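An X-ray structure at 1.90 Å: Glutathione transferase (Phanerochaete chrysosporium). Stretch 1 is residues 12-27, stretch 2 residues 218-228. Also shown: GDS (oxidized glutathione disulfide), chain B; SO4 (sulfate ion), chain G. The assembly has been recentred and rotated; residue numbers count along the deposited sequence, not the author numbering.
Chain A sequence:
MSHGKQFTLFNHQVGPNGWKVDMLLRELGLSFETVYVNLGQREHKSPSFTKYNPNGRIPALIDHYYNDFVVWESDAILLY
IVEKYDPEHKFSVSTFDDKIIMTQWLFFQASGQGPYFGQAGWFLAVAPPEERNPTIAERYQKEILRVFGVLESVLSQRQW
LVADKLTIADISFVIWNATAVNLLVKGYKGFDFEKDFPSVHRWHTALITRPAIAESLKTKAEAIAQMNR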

# COMPACT_ATOMS: atom_id res chain seq x y z
N HIS A 12 -15.37 -10.30 -3.80
CA HIS A 12 -16.00 -10.01 -5.08
C HIS A 12 -15.50 -11.06 -6.08
O HIS A 12 -14.35 -11.50 -5.97
N GLN A 13 -16.36 -11.46 -7.02
CA GLN A 13 -16.03 -12.51 -7.95
C GLN A 13 -14.94 -12.09 -8.94
O GLN A 13 -14.03 -12.86 -9.24
N VAL A 14 -15.03 -10.86 -9.44
CA VAL A 14 -14.10 -10.41 -10.48
C VAL A 14 -12.86 -9.73 -9.90
O VAL A 14 -11.74 -10.00 -10.33
N GLY A 15 -13.06 -8.84 -8.93
CA GLY A 15 -11.95 -8.05 -8.38
C GLY A 15 -10.91 -8.94 -7.69
O GLY A 15 -11.27 -9.91 -7.02
N PRO A 16 -9.62 -8.62 -7.87
CA PRO A 16 -8.62 -9.58 -7.36
C PRO A 16 -8.47 -9.63 -5.86
O PRO A 16 -8.18 -10.69 -5.31
N ASN A 17 -8.63 -8.49 -5.17
CA ASN A 17 -8.02 -8.37 -3.85
C ASN A 17 -8.50 -9.31 -2.74
O ASN A 17 -7.71 -9.75 -1.90
N GLY A 18 -9.79 -9.62 -2.70
CA GLY A 18 -10.24 -10.52 -1.64
C GLY A 18 -9.67 -11.92 -1.77
O GLY A 18 -9.66 -12.69 -0.80
N TRP A 19 -9.20 -12.28 -2.96
CA TRP A 19 -8.73 -13.66 -3.21
C TRP A 19 -7.41 -13.96 -2.51
O TRP A 19 -7.11 -15.12 -2.25
N LYS A 20 -6.63 -12.92 -2.18
CA LYS A 20 -5.45 -13.12 -1.33
C LYS A 20 -5.87 -13.75 -0.02
O LYS A 20 -5.19 -14.66 0.49
N VAL A 21 -6.94 -13.22 0.56
CA VAL A 21 -7.41 -13.69 1.86
C VAL A 21 -8.02 -15.08 1.72
O VAL A 21 -7.77 -15.94 2.55
N ASP A 22 -8.85 -15.28 0.70
CA ASP A 22 -9.37 -16.62 0.42
C ASP A 22 -8.23 -17.66 0.35
O ASP A 22 -8.32 -18.74 0.96
N MET A 23 -7.16 -17.35 -0.39
CA MET A 23 -6.00 -18.26 -0.49
C MET A 23 -5.43 -18.61 0.89
O MET A 23 -5.20 -19.77 1.20
N LEU A 24 -5.18 -17.59 1.71
CA LEU A 24 -4.59 -17.83 3.04
C LEU A 24 -5.51 -18.65 3.94
O LEU A 24 -5.05 -19.55 4.65
N LEU A 25 -6.80 -18.34 3.92
CA LEU A 25 -7.75 -19.09 4.75
C LEU A 25 -7.75 -20.58 4.34
O LEU A 25 -7.79 -21.46 5.20
N ARG A 26 -7.72 -20.84 3.03
CA ARG A 26 -7.67 -22.23 2.56
C ARG A 26 -6.36 -22.91 2.96
O ARG A 26 -6.38 -24.07 3.36
N GLU A 27 -5.24 -22.21 2.82
CA GLU A 27 -3.92 -22.75 3.21
C GLU A 27 -3.91 -23.18 4.68
O GLU A 27 -3.33 -24.21 5.03
N LYS A 218 -9.68 -21.77 -8.70
CA LYS A 218 -10.75 -22.52 -9.35
C LYS A 218 -12.10 -22.00 -8.83
O LYS A 218 -13.06 -21.87 -9.58
N THR A 219 -12.15 -21.69 -7.54
CA THR A 219 -13.36 -21.19 -6.90
C THR A 219 -13.72 -19.83 -7.49
O THR A 219 -14.90 -19.55 -7.76
N LYS A 220 -12.71 -18.99 -7.69
CA LYS A 220 -12.95 -17.69 -8.31
C LYS A 220 -13.53 -17.83 -9.71
O LYS A 220 -14.49 -17.13 -10.05
N ALA A 221 -12.95 -18.72 -10.53
CA ALA A 221 -13.41 -18.89 -11.90
C ALA A 221 -14.87 -19.35 -11.92
O ALA A 221 -15.68 -18.88 -12.73
N GLU A 222 -15.21 -20.27 -11.02
CA GLU A 222 -16.58 -20.77 -10.91
C GLU A 222 -17.53 -19.68 -10.44
O GLU A 222 -18.64 -19.57 -10.95
N ALA A 223 -17.11 -18.87 -9.47
CA ALA A 223 -17.96 -17.79 -8.98
C ALA A 223 -18.26 -16.77 -10.10
O ALA A 223 -19.37 -16.25 -10.21
N ILE A 224 -17.26 -16.48 -10.91
CA ILE A 224 -17.46 -15.54 -12.00
C ILE A 224 -18.48 -16.13 -12.97
O ILE A 224 -19.51 -15.52 -13.26
N ALA A 225 -18.21 -17.36 -13.42
CA ALA A 225 -19.12 -18.10 -14.30
C ALA A 225 -20.55 -18.10 -13.79
O ALA A 225 -21.49 -17.92 -14.57
N GLN A 226 -20.73 -18.29 -12.50
CA GLN A 226 -22.05 -18.34 -11.89
C GLN A 226 -22.83 -17.02 -11.86
O GLN A 226 -24.05 -17.03 -11.71
N MET A 227 -22.13 -15.90 -11.99
CA MET A 227 -22.79 -14.60 -12.02
C MET A 227 -23.80 -14.50 -13.16
O MET A 227 -24.83 -13.84 -13.04
N ASN A 228 -23.48 -15.17 -14.27
CA ASN A 228 -24.32 -15.14 -15.46
C ASN A 228 -25.28 -16.33 -15.55
O ASN A 228 -25.87 -16.58 -16.59

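The most unusual feature of this contact is the double use of Lys220, whose aliphatic stem lies over an indole while its ammonium binds loop carbonyls. Its CB sits 3.5 Å from the centroid of the six-membered ring of Trp19, almost on the ring normal, a CH-pi contact. Chi1 to chi3 are all t, carrying the chain along the ring until CE lies 3.5 Å from Trp19 CD1; chi4 then turns to m, and NZ donates to Val14 O at 3.2 Å and, weakly, to Gln13 O at 3.2 Å. A long, flexible lysine suits both tasks. Trp19 (chi1 m) is held from its own stretch by NE1 donating to His12 O at 2.9 Å, while Thr219 CG2 meets the ring edge, 4.0 Å from CZ3.

Thr219 (m) also places OG1 over one face of the Arg26 guanidinium, which is fixed by a salt bridge, NE to Asp22 OD1 at 2.7 Å.

Toward the other end, Gln13 (m) points in. Its CG packs 3.7 Å from Ala223 CB, where the small methyl allows close approach, and a water accepts from Gln13 NE2 and donates to Ala223 O, both at 2.9 Å. Val14 CG2 lies 4.3 Å from both Ile224 CG1 and Met227 SD, a looser apolar margin. Nearby, His12 NE2 donates to sulfate O4 at 2.8 Å.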

# COMPACT_ATOMS: atom_id res chain seq x y z
CB HIS A 12 -15.63 -8.60 -5.59
CG HIS A 12 -16.45 -8.16 -6.76
ND1 HIS A 12 -15.96 -8.10 -8.04
CD2 HIS A 12 -17.76 -7.82 -6.84
CE1 HIS A 12 -16.92 -7.71 -8.87
NE2 HIS A 12 -18.02 -7.53 -8.16
CB GLN A 13 -17.29 -12.99 -8.71
CG GLN A 13 -18.42 -13.55 -7.82
CD GLN A 13 -19.48 -12.50 -7.49
OE1 GLN A 13 -19.18 -11.31 -7.35
NE2 GLN A 13 -20.73 -12.95 -7.37
CB VAL A 14 -14.78 -9.45 -11.47
CG1 VAL A 14 -13.76 -8.98 -12.53
CG2 VAL A 14 -15.98 -10.12 -12.15
CB PRO A 16 -7.31 -9.08 -8.01
CG PRO A 16 -7.79 -8.46 -9.30
CD PRO A 16 -9.05 -7.72 -8.88
CB ASN A 17 -8.08 -6.91 -3.39
CG ASN A 17 -7.11 -6.06 -4.16
OD1 ASN A 17 -5.92 -6.37 -4.21
ND2 ASN A 17 -7.62 -5.05 -4.83
CB TRP A 19 -8.69 -13.97 -4.73
CG TRP A 19 -10.11 -13.94 -5.25
CD1 TRP A 19 -10.74 -12.90 -5.89
CD2 TRP A 19 -11.11 -14.96 -5.03
NE1 TRP A 19 -12.07 -13.24 -6.12
CE2 TRP A 19 -12.31 -14.49 -5.61
CE3 TRP A 19 -11.10 -16.23 -4.44
CZ2 TRP A 19 -13.51 -15.23 -5.58
CZ3 TRP A 19 -12.30 -16.98 -4.42
CH2 TRP A 19 -13.48 -16.47 -4.98
CB LYS A 20 -4.79 -11.78 -0.95
CG LYS A 20 -4.31 -10.91 -2.13
CD LYS A 20 -3.84 -9.57 -1.52
CE LYS A 20 -3.72 -8.46 -2.58
NZ LYS A 20 -3.42 -7.15 -1.86
CB VAL A 21 -8.45 -12.73 2.44
CG1 VAL A 21 -8.93 -13.23 3.79
CG2 VAL A 21 -7.81 -11.32 2.60
CB ASP A 22 -10.18 -16.57 -0.90
CG ASP A 22 -10.80 -17.92 -1.27
OD1 ASP A 22 -10.11 -18.77 -1.88
OD2 ASP A 22 -11.99 -18.09 -0.96
CB MET A 23 -4.88 -17.63 -1.31
CG MET A 23 -5.14 -17.65 -2.80
SD MET A 23 -3.94 -16.68 -3.75
CE MET A 23 -4.80 -16.68 -5.34
CB LEU A 24 -4.18 -16.51 3.74
CG LEU A 24 -3.68 -16.69 5.19
CD1 LEU A 24 -2.39 -17.52 5.17
CD2 LEU A 24 -3.40 -15.31 5.78
CB LEU A 25 -9.16 -18.50 4.65
CG LEU A 25 -9.34 -17.12 5.30
CD1 LEU A 25 -10.70 -16.56 4.91
CD2 LEU A 25 -9.22 -17.19 6.82
CB ARG A 26 -7.87 -22.33 1.04
CG ARG A 26 -9.26 -21.93 0.58
CD ARG A 26 -9.48 -22.09 -0.95
NE ARG A 26 -10.68 -21.32 -1.28
CZ ARG A 26 -11.92 -21.77 -1.19
NH1 ARG A 26 -12.17 -23.04 -0.89
NH2 ARG A 26 -12.93 -20.94 -1.44
CB GLU A 27 -2.80 -21.71 2.99
CG GLU A 27 -2.43 -21.46 1.52
CD GLU A 27 -1.52 -22.54 0.91
OE1 GLU A 27 -1.45 -23.67 1.44
OE2 GLU A 27 -0.86 -22.26 -0.11
CB LYS A 218 -10.58 -24.02 -9.09
CG LYS A 218 -11.71 -24.90 -9.66
CD LYS A 218 -11.50 -26.38 -9.30
CE LYS A 218 -12.53 -27.29 -10.00
NZ LYS A 218 -12.35 -28.74 -9.63
CB THR A 219 -13.13 -21.05 -5.37
OG1 THR A 219 -12.89 -22.35 -4.81
CG2 THR A 219 -14.35 -20.43 -4.67
CB LYS A 220 -11.67 -16.84 -8.31
CG LYS A 220 -11.75 -15.53 -9.10
CD LYS A 220 -10.44 -14.74 -8.93
CE LYS A 220 -10.55 -13.27 -9.34
NZ LYS A 220 -11.13 -13.13 -10.68
CB ALA A 221 -12.50 -19.90 -12.66
CB GLU A 222 -16.65 -22.00 -9.99
CG GLU A 222 -15.81 -23.17 -10.49
CD GLU A 222 -15.80 -24.38 -9.55
OE1 GLU A 222 -15.65 -25.51 -10.07
OE2 GLU A 222 -15.93 -24.20 -8.31
CB ALA A 223 -17.32 -17.09 -7.76
CB ILE A 224 -16.14 -15.24 -12.71
CG1 ILE A 224 -15.27 -14.33 -11.86
CG2 ILE A 224 -16.42 -14.51 -13.96
CD1 ILE A 224 -13.89 -14.10 -12.45
CB ALA A 225 -18.63 -19.53 -14.47
CB GLN A 226 -21.96 -18.94 -10.48
CG GLN A 226 -21.69 -20.43 -10.51
CD GLN A 226 -22.83 -21.19 -11.17
OE1 GLN A 226 -23.93 -21.27 -10.62
NE2 GLN A 226 -22.58 -21.72 -12.37
CB MET A 227 -21.77 -13.47 -12.15
CG MET A 227 -20.83 -13.34 -10.96
SD MET A 227 -19.74 -11.92 -11.19
CE MET A 227 -20.77 -10.60 -10.54
CB ASN A 228 -23.43 -15.07 -16.70
CG ASN A 228 -24.21 -14.69 -17.95
OD1 ASN A 228 -25.09 -13.83 -17.91
ND2 ASN A 228 -23.92 -15.38 -19.06
N1 GDS B . -5.81 -1.54 -1.03
CA1 GDS B . -7.15 -2.25 -1.02
C1 GDS B . -6.99 -3.75 -0.55
OE1 GDS B . -5.94 -4.39 -0.85
OE2 GDS B . -7.92 -4.21 0.18
CB1 GDS B . -7.83 -2.24 -2.43
CG1 GDS B . -9.19 -2.96 -2.40
CD1 GDS B . -9.87 -2.77 -3.72
O1 GDS B . -9.40 -2.17 -4.67
N2 GDS B . -11.12 -3.36 -3.80
CA2 GDS B . -11.95 -3.25 -5.01
C2 GDS B . -13.25 -2.56 -4.69
O2 GDS B . -13.86 -2.85 -3.65
CB2 GDS B . -12.36 -4.65 -5.53
SG2 GDS B . -10.93 -5.48 -6.26
N3 GDS B . -13.74 -1.71 -5.61
CA3 GDS B . -15.00 -1.05 -5.38
C3 GDS B . -14.90 0.43 -5.69
OE3 GDS B . -15.97 1.08 -5.77
OE4 GDS B . -13.75 0.89 -5.78
N4 GDS B . -7.49 -1.76 -6.77
CA4 GDS B . -6.15 -1.20 -6.58
C4 GDS B . -5.39 -2.09 -5.54
OE5 GDS B . -5.67 -3.31 -5.49
OE6 GDS B . -4.55 -1.49 -4.85
C5 GDS B . -8.12 -1.70 -7.99
O5 GDS B . -7.61 -1.20 -8.99
CA5 GDS B . -9.51 -2.31 -8.11
N5 GDS B . -10.29 -1.62 -9.17
CB5 GDS B . -9.33 -3.80 -8.45
SG5 GDS B . -10.92 -4.70 -8.25
CA6 GDS B . -12.44 1.88 -8.75
C6 GDS B . -11.62 2.76 -9.79
OE7 GDS B . -12.08 3.88 -10.11
OE8 GDS B . -10.55 2.28 -10.21
N6 GDS B . -13.36 2.73 -7.99
CB6 GDS B . -13.17 0.77 -9.57
CG6 GDS B . -12.22 -0.34 -10.03
CD6 GDS B . -11.52 -1.00 -8.85
O6 GDS B . -11.95 -1.03 -7.69
S SO4 G . -20.46 -6.34 -10.17
O1 SO4 G . -19.63 -5.14 -10.06
O2 SO4 G . -21.76 -5.97 -10.72
O3 SO4 G . -19.80 -7.30 -11.05
O4 SO4 G . -20.64 -6.93 -8.84
O HOH W 1 -21.15 -15.74 -7.96